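Local coordinates for putative lipoprotein (Parabacteroides distasonis, PDB 4FVS) that is of unknown function but may bind lipid or another hydrophobic ligand, being a putative lipoprotein with a fold related to LolA and LolB, at residues G64-Y69 / S79-S84; I103-P108 / G183-S188. All blocks are in the same frame, centred on the assembly; numbering follows the deposited sequence.

Interaction 1 (G64-Y69 / S79-S84); sequences GDIKAY and SKETLS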
ATOM      1  N   GLY A  64     -13.442  -1.983   3.054  1.00 47.68           N
ATOM      2  CA  GLY A  64     -13.227  -3.209   2.312  1.00 46.49           C
ATOM      3  C   GLY A  64     -12.293  -4.133   3.047  1.00 50.83           C
ATOM      4  O   GLY A  64     -12.029  -3.932   4.236  1.00 50.59           O
ATOM      5  N   ASP A  65     -11.772  -5.134   2.337  1.00 48.82           N
ATOM      6  CA  ASP A  65     -10.839  -6.107   2.882  1.00 50.15           C
ATOM      7  C   ASP A  65      -9.624  -6.286   1.936  1.00 51.76           C
ATOM      8  O   ASP A  65      -9.723  -6.032   0.733  1.00 48.95           O
ATOM      9  CB  ASP A  65     -11.533  -7.441   3.170  1.00 55.75           C
ATOM     10  CG  ASP A  65     -12.473  -7.947   2.099  1.00 74.42           C
ATOM     11  OD1 ASP A  65     -11.979  -8.331   1.006  1.00 74.01           O
ATOM     12  OD2 ASP A  65     -13.696  -8.032   2.379  1.00 87.50           O
ATOM     13  N   ILE A  66      -8.481  -6.673   2.506  1.00 49.20           N
ATOM     14  CA  ILE A  66      -7.239  -6.830   1.771  1.00 49.77           C
ATOM     15  C   ILE A  66      -6.618  -8.166   2.124  1.00 57.13           C
ATOM     16  O   ILE A  66      -6.656  -8.579   3.286  1.00 59.47           O
ATOM     17  CB  ILE A  66      -6.274  -5.631   2.014  1.00 52.62           C
ATOM     18  CG1 ILE A  66      -5.056  -5.683   1.066  1.00 54.56           C
ATOM     19  CG2 ILE A  66      -5.852  -5.483   3.469  1.00 54.71           C
ATOM     20  CD1 ILE A  66      -4.650  -4.369   0.497  1.00 68.13           C
ATOM     21  N   LYS A  67      -6.105  -8.878   1.103  1.00 54.04           N
ATOM     22  CA  LYS A  67      -5.468 -10.185   1.292  1.00 55.07           C
ATOM     23  C   LYS A  67      -3.951 -10.079   1.098  1.00 55.36           C
ATOM     24  O   LYS A  67      -3.475  -9.293   0.295  1.00 52.32           O
ATOM     25  CB  LYS A  67      -6.059 -11.254   0.361  1.00 58.67           C
ATOM     26  CG  LYS A  67      -7.232 -12.012   0.955  1.00 75.98           C
ATOM     27  CD  LYS A  67      -7.439 -13.356   0.256  1.00 92.90           C
ATOM     28  CE  LYS A  67      -8.399 -14.270   0.999  1.00106.44           C
ATOM     29  NZ  LYS A  67      -8.428 -15.644   0.438  1.00117.31           N
ATOM     30  N   ALA A  68      -3.212 -10.820   1.904  1.00 54.83           N
ATOM     31  CA  ALA A  68      -1.754 -10.922   1.870  1.00 56.24           C
ATOM     32  C   ALA A  68      -1.373 -12.368   1.997  1.00 65.75           C
ATOM     33  O   ALA A  68      -2.008 -13.089   2.773  1.00 66.06           O
ATOM     34  CB  ALA A  68      -1.122 -10.108   2.993  1.00 56.51           C
ATOM     35  N   TYR A  69      -0.366 -12.823   1.237  1.00 66.53           N
ATOM     36  CA  TYR A  69       0.029 -14.226   1.348  1.00 70.70           C
ATOM     37  C   TYR A  69       1.485 -14.485   0.967  1.00 70.40           C
ATOM     38  O   TYR A  69       2.114 -13.688   0.278  1.00 64.92           O
ATOM     39  CB  TYR A  69      -0.887 -15.134   0.487  1.00 75.64           C
ATOM     40  CG  TYR A  69      -0.924 -14.760  -0.972  1.00 79.20           C
ATOM     41  CD1 TYR A  69       0.024 -15.259  -1.862  1.00 83.09           C
ATOM     42  CD2 TYR A  69      -1.929 -13.942  -1.478  1.00 78.93           C
ATOM     43  CE1 TYR A  69      -0.001 -14.920  -3.213  1.00 84.53           C
ATOM     44  CE2 TYR A  69      -1.965 -13.594  -2.827  1.00 79.56           C
ATOM     45  CZ  TYR A  69      -0.987 -14.073  -3.691  1.00 90.86           C
ATOM     46  OH  TYR A  69      -0.996 -13.745  -5.029  1.00 95.14           O
ATOM     47  N   SER A  79      -2.335  -4.929  -4.683  1.00 47.15           N
ATOM     48  CA  SER A  79      -1.760  -3.671  -5.178  1.00 45.34           C
ATOM     49  C   SER A  79      -2.546  -2.407  -4.775  1.00 49.63           C
ATOM     50  O   SER A  79      -1.976  -1.327  -4.886  1.00 50.35           O
ATOM     51  CB  SER A  79      -1.584  -3.688  -6.696  1.00 47.91           C
ATOM     52  OG  SER A  79      -2.759  -4.041  -7.400  1.00 60.38           O
ATOM     53  N   LYS A  80      -3.783  -2.525  -4.235  1.00 47.76           N
ATOM     54  CA  LYS A  80      -4.593  -1.374  -3.799  1.00 47.17           C
ATOM     55  C   LYS A  80      -3.976  -0.718  -2.546  1.00 51.25           C
ATOM     56  O   LYS A  80      -4.213   0.476  -2.295  1.00 49.74           O
ATOM     57  CB  LYS A  80      -6.092  -1.741  -3.560  1.00 48.99           C
ATOM     58  CG  LYS A  80      -6.400  -2.749  -2.462  1.00 46.67           C
ATOM     59  CD  LYS A  80      -7.877  -2.861  -2.274  1.00 49.01           C
ATOM     60  CE  LYS A  80      -8.292  -4.092  -1.550  1.00 55.11           C
ATOM     61  NZ  LYS A  80      -9.771  -4.272  -1.631  1.00 63.13           N
ATOM     62  N   GLU A  81      -3.160  -1.489  -1.793  1.00 48.91           N
ATOM     63  CA  GLU A  81      -2.431  -1.011  -0.607  1.00 48.97           C
ATOM     64  C   GLU A  81      -1.412   0.105  -1.000  1.00 53.19           C
ATOM     65  O   GLU A  81      -1.118   0.989  -0.190  1.00 53.08           O
ATOM     66  CB  GLU A  81      -1.725  -2.192   0.068  1.00 50.60           C
ATOM     67  CG  GLU A  81      -1.113  -1.915   1.429  1.00 54.27           C
ATOM     68  CD  GLU A  81      -1.992  -1.677   2.643  1.00 69.27           C
ATOM     69  OE1 GLU A  81      -3.156  -1.236   2.479  1.00 51.29           O
ATOM     70  OE2 GLU A  81      -1.478  -1.871   3.773  1.00 67.51           O
ATOM     71  N   THR A  82      -0.921   0.070  -2.257  1.00 50.85           N
ATOM     72  CA  THR A  82       0.012   1.045  -2.837  1.00 50.80           C
ATOM     73  C   THR A  82      -0.721   2.422  -2.985  1.00 52.50           C
ATOM     74  O   THR A  82      -0.046   3.466  -2.923  1.00 53.15           O
ATOM     75  CB  THR A  82       0.607   0.482  -4.189  1.00 56.43           C
ATOM     76  OG1 THR A  82       1.498  -0.593  -3.892  1.00 67.05           O
ATOM     77  CG2 THR A  82       1.393   1.504  -4.979  1.00 47.35           C
ATOM     78  N   LEU A  83      -2.081   2.410  -3.137  1.00 45.87           N
ATOM     79  CA  LEU A  83      -2.914   3.600  -3.352  1.00 44.93           C
ATOM     80  C   LEU A  83      -3.588   4.090  -2.061  1.00 52.52           C
ATOM     81  O   LEU A  83      -4.507   4.906  -2.126  1.00 54.77           O
ATOM     82  CB  LEU A  83      -3.971   3.350  -4.432  1.00 44.59           C
ATOM     83  CG  LEU A  83      -3.482   2.767  -5.783  1.00 47.94           C
ATOM     84  CD1 LEU A  83      -4.629   2.461  -6.649  1.00 47.79           C
ATOM     85  CD2 LEU A  83      -2.555   3.717  -6.506  1.00 50.01           C
ATOM     86  N   SER A  84      -3.093   3.627  -0.891  1.00 49.98           N
ATOM     87  CA  SER A  84      -3.497   4.036   0.467  1.00 50.88           C
ATOM     88  C   SER A  84      -2.970   5.435   0.787  1.00 53.36           C
ATOM     89  O   SER A  84      -2.160   5.587   1.724  1.00 53.23           O
ATOM     90  CB  SER A  84      -2.947   3.057   1.508  1.00 59.00           C
ATOM     91  OG  SER A  84      -3.327   1.713   1.289  1.00 76.81           O
TER

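Interaction 2 (I103-P108 / G183-S188); sequences INYPNP and GYEWYS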
ATOM      1  N   ILE A 103       0.758  -8.067  -6.107  1.00 49.35           N
ATOM      2  CA  ILE A 103       2.149  -7.791  -6.467  1.00 48.83           C
ATOM      3  C   ILE A 103       3.093  -8.252  -5.351  1.00 52.29           C
ATOM      4  O   ILE A 103       2.734  -8.199  -4.173  1.00 53.36           O
ATOM      5  CB  ILE A 103       2.364  -6.302  -6.805  1.00 51.10           C
ATOM      6  CG1 ILE A 103       1.899  -5.377  -5.636  1.00 50.57           C
ATOM      7  CG2 ILE A 103       1.672  -5.967  -8.141  1.00 52.26           C
ATOM      8  CD1 ILE A 103       2.323  -3.869  -5.711  1.00 52.01           C
ATOM      9  N   ASN A 104       4.295  -8.704  -5.726  1.00 47.76           N
ATOM     10  CA  ASN A 104       5.295  -9.159  -4.763  1.00 47.98           C
ATOM     11  C   ASN A 104       5.977  -7.990  -4.068  1.00 53.40           C
ATOM     12  O   ASN A 104       6.048  -6.880  -4.622  1.00 51.33           O
ATOM     13  CB  ASN A 104       6.358 -10.027  -5.426  1.00 42.96           C
ATOM     14  CG  ASN A 104       7.324  -9.288  -6.327  1.00 53.85           C
ATOM     15  OD1 ASN A 104       6.966  -8.379  -7.059  1.00 49.04           O
ATOM     16  ND2 ASN A 104       8.576  -9.675  -6.311  1.00 51.89           N
ATOM     17  N   TYR A 105       6.505  -8.273  -2.857  1.00 50.89           N
ATOM     18  CA  TYR A 105       7.301  -7.377  -2.056  1.00 50.66           C
ATOM     19  C   TYR A 105       8.574  -8.134  -1.720  1.00 55.89           C
ATOM     20  O   TYR A 105       8.556  -9.070  -0.919  1.00 58.34           O
ATOM     21  CB  TYR A 105       6.533  -6.855  -0.821  1.00 52.97           C
ATOM     22  CG  TYR A 105       5.558  -5.751  -1.170  1.00 55.65           C
ATOM     23  CD1 TYR A 105       4.303  -6.041  -1.706  1.00 57.15           C
ATOM     24  CD2 TYR A 105       5.900  -4.416  -1.001  1.00 57.15           C
ATOM     25  CE1 TYR A 105       3.414  -5.029  -2.067  1.00 57.46           C
ATOM     26  CE2 TYR A 105       5.020  -3.390  -1.364  1.00 57.78           C
ATOM     27  CZ  TYR A 105       3.778  -3.704  -1.898  1.00 68.89           C
ATOM     28  OH  TYR A 105       2.891  -2.708  -2.229  1.00 73.75           O
ATOM     29  N   PRO A 106       9.682  -7.817  -2.411  1.00 51.60           N
ATOM     30  CA  PRO A 106      10.940  -8.532  -2.155  1.00 52.75           C
ATOM     31  C   PRO A 106      11.460  -8.313  -0.728  1.00 57.69           C
ATOM     32  O   PRO A 106      11.184  -7.292  -0.117  1.00 56.83           O
ATOM     33  CB  PRO A 106      11.904  -7.935  -3.193  1.00 54.63           C
ATOM     34  CG  PRO A 106      11.028  -7.327  -4.238  1.00 58.15           C
ATOM     35  CD  PRO A 106       9.862  -6.789  -3.454  1.00 52.54           C
ATOM     36  N   ASN A 107      12.157  -9.313  -0.186  1.00 56.41           N
ATOM     37  CA  ASN A 107      12.761  -9.338   1.140  1.00 58.06           C
ATOM     38  C   ASN A 107      14.259  -9.047   1.013  1.00 65.42           C
ATOM     39  O   ASN A 107      15.025  -9.913   0.573  1.00 68.36           O
ATOM     40  CB  ASN A 107      12.511 -10.698   1.808  1.00 59.67           C
ATOM     41  CG  ASN A 107      13.182 -10.922   3.148  1.00 71.71           C
ATOM     42  OD1 ASN A 107      13.584  -9.984   3.858  1.00 63.32           O
ATOM     43  ND2 ASN A 107      13.258 -12.189   3.539  1.00 59.17           N
ATOM     44  N   PRO A 108      14.706  -7.848   1.420  1.00 59.93           N
ATOM     45  CA  PRO A 108      16.131  -7.508   1.270  1.00 59.92           C
ATOM     46  C   PRO A 108      17.023  -8.098   2.354  1.00 65.92           C
ATOM     47  O   PRO A 108      18.260  -7.992   2.261  1.00 68.11           O
ATOM     48  CB  PRO A 108      16.127  -5.998   1.357  1.00 60.40           C
ATOM     49  CG  PRO A 108      14.973  -5.706   2.251  1.00 64.93           C
ATOM     50  CD  PRO A 108      13.929  -6.717   1.962  1.00 59.47           C
ATOM     51  N   GLY A 183       6.492   7.535  -6.279  1.00 45.83           N
ATOM     52  CA  GLY A 183       6.383   7.427  -4.838  1.00 44.61           C
ATOM     53  C   GLY A 183       7.332   6.434  -4.235  1.00 45.81           C
ATOM     54  O   GLY A 183       7.966   5.655  -4.944  1.00 45.88           O
ATOM     55  N   TYR A 184       7.422   6.476  -2.914  1.00 41.41           N
ATOM     56  CA  TYR A 184       8.250   5.581  -2.116  1.00 41.66           C
ATOM     57  C   TYR A 184       7.399   4.865  -1.095  1.00 44.06           C
ATOM     58  O   TYR A 184       6.333   5.360  -0.681  1.00 41.68           O
ATOM     59  CB  TYR A 184       9.390   6.324  -1.407  1.00 45.59           C
ATOM     60  CG  TYR A 184      10.326   7.080  -2.315  1.00 52.23           C
ATOM     61  CD1 TYR A 184      11.253   6.413  -3.106  1.00 55.90           C
ATOM     62  CD2 TYR A 184      10.357   8.467  -2.314  1.00 55.76           C
ATOM     63  CE1 TYR A 184      12.150   7.111  -3.923  1.00 59.77           C
ATOM     64  CE2 TYR A 184      11.261   9.176  -3.118  1.00 58.96           C
ATOM     65  CZ  TYR A 184      12.154   8.493  -3.923  1.00 66.49           C
ATOM     66  OH  TYR A 184      13.055   9.189  -4.705  1.00 72.41           O
ATOM     67  N   GLU A 185       7.873   3.693  -0.687  1.00 40.33           N
ATOM     68  CA  GLU A 185       7.241   2.912   0.357  1.00 39.45           C
ATOM     69  C   GLU A 185       8.303   2.348   1.271  1.00 44.46           C
ATOM     70  O   GLU A 185       9.354   1.930   0.803  1.00 44.99           O
ATOM     71  CB  GLU A 185       6.375   1.782  -0.239  1.00 40.00           C
ATOM     72  CG  GLU A 185       5.085   2.252  -0.894  1.00 52.85           C
ATOM     73  CD  GLU A 185       4.138   1.192  -1.420  1.00 66.87           C
ATOM     74  OE1 GLU A 185       4.617   0.098  -1.795  1.00 56.56           O
ATOM     75  OE2 GLU A 185       2.927   1.491  -1.541  1.00 57.29           O
ATOM     76  N   TRP A 186       8.043   2.366   2.568  1.00 44.01           N
ATOM     77  CA  TRP A 186       8.871   1.746   3.599  1.00 46.79           C
ATOM     78  C   TRP A 186       8.052   0.659   4.215  1.00 50.37           C
ATOM     79  O   TRP A 186       7.004   0.939   4.805  1.00 49.57           O
ATOM     80  CB  TRP A 186       9.345   2.738   4.661  1.00 48.14           C
ATOM     81  CG  TRP A 186      10.400   3.698   4.235  1.00 51.20           C
ATOM     82  CD1 TRP A 186      11.736   3.616   4.492  1.00 56.49           C
ATOM     83  CD2 TRP A 186      10.194   4.949   3.574  1.00 51.01           C
ATOM     84  NE1 TRP A 186      12.376   4.745   4.035  1.00 57.27           N
ATOM     85  CE2 TRP A 186      11.455   5.573   3.453  1.00 57.42           C
ATOM     86  CE3 TRP A 186       9.064   5.594   3.043  1.00 50.40           C
ATOM     87  CZ2 TRP A 186      11.614   6.810   2.836  1.00 57.43           C
ATOM     88  CZ3 TRP A 186       9.224   6.814   2.418  1.00 52.18           C
ATOM     89  CH2 TRP A 186      10.485   7.406   2.311  1.00 55.37           C
ATOM     90  N   TYR A 187       8.474  -0.578   4.052  1.00 46.11           N
ATOM     91  CA  TYR A 187       7.713  -1.681   4.607  1.00 44.03           C
ATOM     92  C   TYR A 187       8.607  -2.546   5.489  1.00 52.09           C
ATOM     93  O   TYR A 187       9.775  -2.778   5.178  1.00 51.64           O
ATOM     94  CB  TYR A 187       7.041  -2.491   3.506  1.00 41.85           C
ATOM     95  CG  TYR A 187       7.959  -3.109   2.477  1.00 40.05           C
ATOM     96  CD1 TYR A 187       8.407  -4.414   2.616  1.00 42.79           C
ATOM     97  CD2 TYR A 187       8.245  -2.452   1.286  1.00 39.68           C
ATOM     98  CE1 TYR A 187       9.204  -5.020   1.643  1.00 42.65           C
ATOM     99  CE2 TYR A 187       8.999  -3.068   0.279  1.00 41.18           C
ATOM    100  CZ  TYR A 187       9.505  -4.341   0.481  1.00 45.77           C
ATOM    101  OH  TYR A 187      10.266  -4.965  -0.473  1.00 44.41           O
ATOM    102  N   SER A 188       8.058  -2.986   6.612  1.00 52.11           N
ATOM    103  CA  SER A 188       8.796  -3.759   7.601  1.00 55.06           C
ATOM    104  C   SER A 188       8.161  -5.144   7.827  1.00 59.58           C
ATOM    105  O   SER A 188       6.934  -5.280   7.700  1.00 58.66           O
ATOM    106  CB  SER A 188       8.824  -2.982   8.909  1.00 61.19           C
ATOM    107  OG  SER A 188       9.786  -3.491   9.822  1.00 72.16           O
TER

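Interaction 1 (G64-Y69 / S79-S84)
K80 turns CG into the position between its backbone N and carbonyl carbon (chi1 63°) and then runs out extended, which carries NZ to the backbone of D65, while I66 holds CG1 anti to its own N (chi1 -171°), turning CD1 toward K80 and E81. At the end of the lysine, NZ donates to the backbone O of D65 at 2.9 Å, with a C=O...N angle of 155° and the donor tilted out of the carbonyl plane. The carboxylate of D65 is near but not engaged, OD1 standing 5.3 Å from K80 NZ, so the grip is on the main chain. I66 CD1 rests on the aliphatic roots of two neighbours, 3.8 Å from K80 CG and 3.7 Å from E81 CB, with E81 running transverse to the isoleucine. Shortening K80 to an alanine would probably leave the D65 carbonyl without this donor and I66 CD1 without its contact with CG. The 3-10 turn is tied by S84 OG to E81 O (2.8 Å), and F8 also covers I66 and E81. Strand 60-71 thus receives a short turn against the side that carries I66, consistent with the curved antiparallel strands of a LolA/LolB-like fold.

Interaction 2 (I103-P108 / G183-S188)
Y187 and P106 are joined by the shorter of two hydrogen bonds between I103-P108 and G183-S188. The phenol OH of Y187 donates a hydrogen bond to P106 O at 2.5 Å, lying in the carbonyl plane on a lone pair with a C=O...O angle of 141°. The acceptor in turn sits at the edge of the tyrosine ring, near its plane. P106 CD also approaches Y187 OH, to 3.5 Å. The second bond, from Y105 OH to E185 OE1 at 3.3 Å, is weak; that oxygen lies at the edge of the Y105 ring, also 3.5 Å from Y105 CE2, and the glutamate chain comes in perpendicular to the tyrosine side chain.

The two tyrosines also meet ring to ring. Y105 and Y187 form a T-shaped pair, with planes at 87° and centroids 5.1 Å apart. Y105 CD2 is the atom that points into the Y187 face, 3.6 Å from Y187 CE2 and displaced toward the rim. Y187 can present that face because its CG lies between the backbone N and the carbonyl carbon (chi1 59°).

In the LolA/LolB-like fold suggested by the family, this joins the residues that follow strand 102-104, itself paired with 74-78, to strand 179-188, which lies between 157-171 and 192-200.

Charge and apolar packing complete the surroundings. R144 makes a cation-pi contact with Y105, and F7 adds a second edge-to-face partner for Y187. The proline packs on V118 and F120.

Interaction 2 is the more buried of the two, three of its four touching residues being enclosed and none exposed; interaction 1 is mixed, running from buried I66 and E81 out to exposed D65. Their chemistry follows this: a lysine-to-carbonyl bond with aliphatic packing joins 64-69 to 79-84, whereas tyrosine phenols and an aromatic pair join 103-108 to 183-188. The strands differ, 60-71 serving the first and 179-188 the second, but 74-78 relates them, leading into the 79-84 turn and pairing with 102-104. T82, which does not touch 64-69, links that turn to interaction 2, its OG1 lying 3.0 Å from Y105 OH and making a weak hydrogen bond with E185 OE2.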